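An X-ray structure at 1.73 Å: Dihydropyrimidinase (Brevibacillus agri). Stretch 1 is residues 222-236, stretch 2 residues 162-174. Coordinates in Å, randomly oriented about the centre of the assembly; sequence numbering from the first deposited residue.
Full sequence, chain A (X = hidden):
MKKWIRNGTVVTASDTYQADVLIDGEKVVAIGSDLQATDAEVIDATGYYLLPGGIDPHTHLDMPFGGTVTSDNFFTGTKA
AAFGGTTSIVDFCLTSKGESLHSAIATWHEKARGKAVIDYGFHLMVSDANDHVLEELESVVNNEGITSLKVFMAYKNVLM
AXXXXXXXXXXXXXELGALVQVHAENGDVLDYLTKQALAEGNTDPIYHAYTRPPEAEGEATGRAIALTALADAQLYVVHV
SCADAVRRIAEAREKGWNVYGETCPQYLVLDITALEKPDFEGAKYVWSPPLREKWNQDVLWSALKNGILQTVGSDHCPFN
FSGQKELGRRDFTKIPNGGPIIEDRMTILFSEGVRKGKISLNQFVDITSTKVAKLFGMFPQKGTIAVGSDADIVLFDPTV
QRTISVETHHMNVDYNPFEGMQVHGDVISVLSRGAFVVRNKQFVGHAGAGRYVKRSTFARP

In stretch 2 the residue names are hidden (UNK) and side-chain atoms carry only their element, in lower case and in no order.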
# COMPACT_ATOMS: atom_id res chain seq x y z
N GLY A 222 11.02 9.06 2.61
CA GLY A 222 10.53 8.11 3.62
C GLY A 222 11.28 8.19 4.96
O GLY A 222 10.69 7.98 6.02
N ARG A 223 12.59 8.40 4.87
CA ARG A 223 13.43 8.51 6.07
C ARG A 223 13.03 9.75 6.85
O ARG A 223 12.85 9.69 8.08
CB ARG A 223 14.91 8.57 5.69
CG ARG A 223 15.85 8.80 6.90
CD ARG A 223 17.24 8.19 6.58
NE ARG A 223 17.62 8.40 5.18
CZ ARG A 223 18.37 9.39 4.72
NH1 ARG A 223 18.55 9.53 3.41
NH2 ARG A 223 19.01 10.20 5.58
N ALA A 224 12.85 10.88 6.16
CA ALA A 224 12.47 12.10 6.89
C ALA A 224 11.08 11.90 7.54
O ALA A 224 10.83 12.33 8.68
CB ALA A 224 12.47 13.29 5.95
N ILE A 225 10.20 11.18 6.84
CA ILE A 225 8.86 10.94 7.35
C ILE A 225 8.89 10.05 8.61
O ILE A 225 8.26 10.36 9.61
CB ILE A 225 7.97 10.28 6.27
CG1 ILE A 225 7.49 11.35 5.30
CG2 ILE A 225 6.81 9.49 6.94
CD1 ILE A 225 6.91 10.78 4.01
N ALA A 226 9.71 9.01 8.59
CA ALA A 226 9.81 8.11 9.73
C ALA A 226 10.35 8.84 10.97
O ALA A 226 9.85 8.66 12.10
CB ALA A 226 10.75 6.91 9.40
N LEU A 227 11.37 9.67 10.77
CA LEU A 227 11.98 10.39 11.88
C LEU A 227 10.99 11.42 12.41
O LEU A 227 10.89 11.64 13.62
CB LEU A 227 13.26 11.10 11.39
CG LEU A 227 14.57 10.31 11.63
CD1 LEU A 227 14.49 8.88 11.09
CD2 LEU A 227 15.72 11.08 11.00
N THR A 228 10.20 12.01 11.52
CA THR A 228 9.13 12.92 11.95
C THR A 228 8.09 12.20 12.82
O THR A 228 7.72 12.72 13.86
CB THR A 228 8.41 13.61 10.74
OG1 THR A 228 9.38 14.38 10.03
CG2 THR A 228 7.31 14.53 11.23
N ALA A 229 7.60 11.03 12.40
CA ALA A 229 6.68 10.27 13.22
C ALA A 229 7.29 9.90 14.60
O ALA A 229 6.62 10.02 15.60
CB ALA A 229 6.25 8.96 12.47
N LEU A 230 8.55 9.47 14.60
CA LEU A 230 9.32 9.09 15.85
C LEU A 230 9.52 10.29 16.79
O LEU A 230 9.56 10.14 18.02
CB LEU A 230 10.69 8.54 15.44
CG LEU A 230 10.63 7.08 14.89
CD1 LEU A 230 11.90 6.74 14.10
CD2 LEU A 230 10.47 6.14 16.05
N ALA A 231 9.52 11.50 16.21
CA ALA A 231 9.57 12.72 17.00
C ALA A 231 8.20 13.33 17.32
O ALA A 231 8.13 14.39 17.98
CB ALA A 231 10.46 13.78 16.28
N ASP A 232 7.14 12.79 16.71
CA ASP A 232 5.81 13.40 16.75
C ASP A 232 5.79 14.87 16.26
O ASP A 232 5.13 15.74 16.85
CB ASP A 232 5.23 13.31 18.17
CG ASP A 232 3.76 13.65 18.21
OD1 ASP A 232 3.08 13.50 17.19
OD2 ASP A 232 3.26 14.05 19.29
N ALA A 233 6.56 15.14 15.22
CA ALA A 233 6.84 16.53 14.83
C ALA A 233 6.05 16.88 13.57
O ALA A 233 5.04 16.23 13.25
CB ALA A 233 8.35 16.70 14.61
N GLN A 234 6.44 17.96 12.88
CA GLN A 234 5.73 18.31 11.63
C GLN A 234 6.76 18.57 10.53
O GLN A 234 7.80 19.18 10.78
CB GLN A 234 4.82 19.53 11.81
CG GLN A 234 5.49 20.73 12.59
CD GLN A 234 5.15 20.68 14.11
OE1 GLN A 234 4.22 20.00 14.53
NE2 GLN A 234 5.94 21.38 14.92
N LEU A 235 6.50 18.04 9.32
CA LEU A 235 7.51 17.96 8.28
C LEU A 235 6.95 18.58 7.03
O LEU A 235 5.77 18.38 6.71
CB LEU A 235 7.84 16.48 7.96
CG LEU A 235 8.90 16.27 6.84
CD1 LEU A 235 10.32 16.64 7.42
CD2 LEU A 235 8.91 14.79 6.44
N TYR A 236 7.78 19.33 6.31
CA TYR A 236 7.41 19.88 5.01
C TYR A 236 8.47 19.47 3.99
O TYR A 236 9.61 19.81 4.12
CB TYR A 236 7.31 21.40 5.14
CG TYR A 236 6.96 22.15 3.87
CD1 TYR A 236 7.94 22.44 2.91
CD2 TYR A 236 5.69 22.75 3.73
CE1 TYR A 236 7.66 23.26 1.79
CE2 TYR A 236 5.37 23.54 2.62
CZ TYR A 236 6.35 23.78 1.65
OH TYR A 236 6.09 24.69 0.65
N UNK A 162 23.02 14.92 8.65
CA UNK A 162 22.81 13.49 8.83
C UNK A 162 21.57 13.22 9.70
O UNK A 162 20.81 14.13 10.00
c UNK A 162 24.37 13.31 10.82
o UNK A 162 23.53 13.97 11.47
o UNK A 162 25.49 12.98 11.30
c UNK A 162 24.06 12.84 9.42
N UNK A 163 21.31 11.94 9.94
CA UNK A 163 20.13 11.53 10.68
C UNK A 163 20.11 12.05 12.10
O UNK A 163 19.05 12.36 12.64
c UNK A 163 19.96 10.01 10.68
o UNK A 163 19.20 10.29 8.40
o UNK A 163 19.58 8.23 9.14
c UNK A 163 19.56 9.47 9.30
N UNK A 164 21.27 12.06 12.75
CA UNK A 164 21.34 12.69 14.08
C UNK A 164 20.90 14.17 14.05
O UNK A 164 20.05 14.60 14.88
c UNK A 164 24.42 13.20 16.51
c UNK A 164 22.98 13.33 15.94
c UNK A 164 22.77 12.55 14.64
o UNK A 164 25.31 12.61 15.85
o UNK A 164 24.64 13.69 17.63
N UNK A 165 21.38 14.93 13.08
CA UNK A 165 20.97 16.33 12.97
C UNK A 165 19.47 16.45 12.69
O UNK A 165 18.78 17.27 13.30
c UNK A 165 21.81 17.06 11.92
c UNK A 165 21.27 18.44 11.67
o UNK A 165 23.14 17.17 12.43
N UNK A 166 18.98 15.64 11.77
CA UNK A 166 17.57 15.78 11.36
C UNK A 166 16.67 15.36 12.50
O UNK A 166 15.70 16.05 12.83
c UNK A 166 15.21 16.28 9.49
c UNK A 166 17.29 14.97 10.06
c UNK A 166 15.65 14.02 8.41
c UNK A 166 15.80 14.86 9.69
N UNK A 167 17.00 14.29 13.21
CA UNK A 167 16.10 13.83 14.29
C UNK A 167 16.08 14.82 15.48
O UNK A 167 15.02 15.19 15.99
c UNK A 167 16.54 12.45 14.79
c UNK A 167 15.55 11.81 15.72
c UNK A 167 13.29 11.07 16.23
c UNK A 167 15.99 11.30 16.93
c UNK A 167 14.20 11.69 15.38
c UNK A 167 15.08 10.67 17.81
c UNK A 167 13.74 10.52 17.44
N UNK A 168 17.26 15.26 15.91
CA UNK A 168 17.37 16.30 16.94
C UNK A 168 16.64 17.58 16.56
O UNK A 168 15.96 18.19 17.41
c UNK A 168 21.57 14.85 19.29
n UNK A 168 22.95 15.33 19.65
c UNK A 168 18.85 16.57 17.23
c UNK A 168 20.96 15.80 18.28
c UNK A 168 19.49 15.44 18.00
N UNK A 169 16.72 17.96 15.28
CA UNK A 169 16.10 19.21 14.84
C UNK A 169 14.58 19.05 14.90
O UNK A 169 13.85 19.95 15.36
o UNK A 169 17.96 19.79 13.46
c UNK A 169 16.56 19.59 13.44
c UNK A 169 15.85 20.87 12.95
N UNK A 170 14.11 17.86 14.53
CA UNK A 170 12.63 17.59 14.58
C UNK A 170 12.10 17.61 16.02
O UNK A 170 11.04 18.20 16.29
c UNK A 170 12.36 16.25 12.38
c UNK A 170 11.04 16.85 11.80
c UNK A 170 12.60 14.77 11.89
c UNK A 170 12.30 16.24 13.93
N UNK A 171 12.88 17.05 16.94
CA UNK A 171 12.49 17.03 18.35
C UNK A 171 12.44 18.44 18.90
O UNK A 171 11.48 18.83 19.56
c UNK A 171 13.44 16.17 19.19
c UNK A 171 14.14 13.78 19.36
c UNK A 171 13.19 14.69 18.81
c UNK A 171 13.16 16.32 20.68
N UNK A 172 13.47 19.20 18.62
CA UNK A 172 13.54 20.58 19.09
C UNK A 172 12.45 21.42 18.43
O UNK A 172 11.88 22.30 19.07
n UNK A 172 15.51 23.88 21.41
c UNK A 172 14.87 22.67 20.84
c UNK A 172 15.11 22.60 19.30
n UNK A 172 15.72 25.65 22.88
n UNK A 172 14.05 24.11 23.22
c UNK A 172 15.09 24.54 22.51
c UNK A 172 14.92 21.14 18.78
N UNK A 173 12.25 21.24 17.13
CA UNK A 173 11.18 21.95 16.43
C UNK A 173 9.80 21.67 17.02
O UNK A 173 8.97 22.58 17.09
c UNK A 173 11.20 21.60 14.89
N UNK A 174 9.52 20.42 17.37
CA UNK A 174 8.24 20.13 18.01
C UNK A 174 8.12 20.91 19.32
O UNK A 174 7.07 21.48 19.61
c UNK A 174 5.12 17.03 20.33
c UNK A 174 8.07 18.65 18.30
c UNK A 174 6.58 17.22 19.78
n UNK A 174 4.08 17.16 19.25
c UNK A 174 6.65 18.41 18.87
O HOH W 1 5.13 22.02 17.62

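Position 162 carries two carbons, the second bearing two oxygens, and touches nothing on stretch 1: a short carboxylate, Asp162. It is the N-cap, with OD1 accepting from the backbone N of 165 at 2.9 Å. Position 163 repeats that composition but points toward stretch 1, where one of its oxygens lies 2.8 Å from Arg223 NH2, near the guanidinium plane. This is Asp163, and the N-H...acceptor angle of 159° supports a hydrogen-bonded salt bridge through OD1.

Position 164 has three carbons, the third with two oxygens, and points away: Glu164. Position 165 has one carbon bearing an oxygen and a carbon, out of reach of stretch 1: Thr165. Position 166 has four carbons forked at the second, the leucine pattern; in Leu166, CD2 lies 3.9 Å from Leu227 CD2 and 4.1 Å from Ala224 CB.

Position 167 shows one carbon and a six-carbon ring with no oxygen, hence Phe167. Its CA-to-CB bond points sideways, but the ring comes nearer: CE2 is 3.6 Å from Leu227 O, which lies at the ring edge, and 3.9 Å from Ala231 CB. Position 168 is four carbons in a row ending in nitrogen, pointing away: Lys168, whose NZ forms a salt bridge with Glu164 OE1 at 3.1 Å. Position 169 again has a carbon bearing an oxygen and a carbon: Thr169, whose OG1 donates to Thr165 O at 2.7 Å.

Position 170 has four carbons forked at the second: Leu170. Its CD1 is 3.8 Å from Leu227 CB, while its CD2 lies 3.5 Å from Thr228 OG1 and 3.9 Å from Ala233 CB. Position 171 also has four carbons, but forked at the first with one arm two carbons long: Ile171, whose CG1 is 3.8 Å from Ala231 CB. Position 172, three carbons, a nitrogen, then a carbon with two nitrogens, is Arg172, beyond reach of stretch 1. Position 173 has a single carbon: Ala173. Position 174, four carbons in a row ending in nitrogen, is Lys174; NZ donates to Asp232 O at 3.0 Å and weakly to Asp232 OD2 at 3.2 Å, the latter within a salt bridge.

The contact buries 736 Å², summed over both sides. The helices approach to 9.2 Å with a 42° angle between their directions, and Leu227 fits as a knob among Asp163, Leu166, Phe167 and Leu170. Leu170 extends the apolar packing to Ala233 beyond the first helix. Salt bridges at Asp163 and Lys174 supplement this packing, and a water links Lys174 O to Gln234 NE2.

Stretch 2 (162-174) DDETLFKTLIRAK
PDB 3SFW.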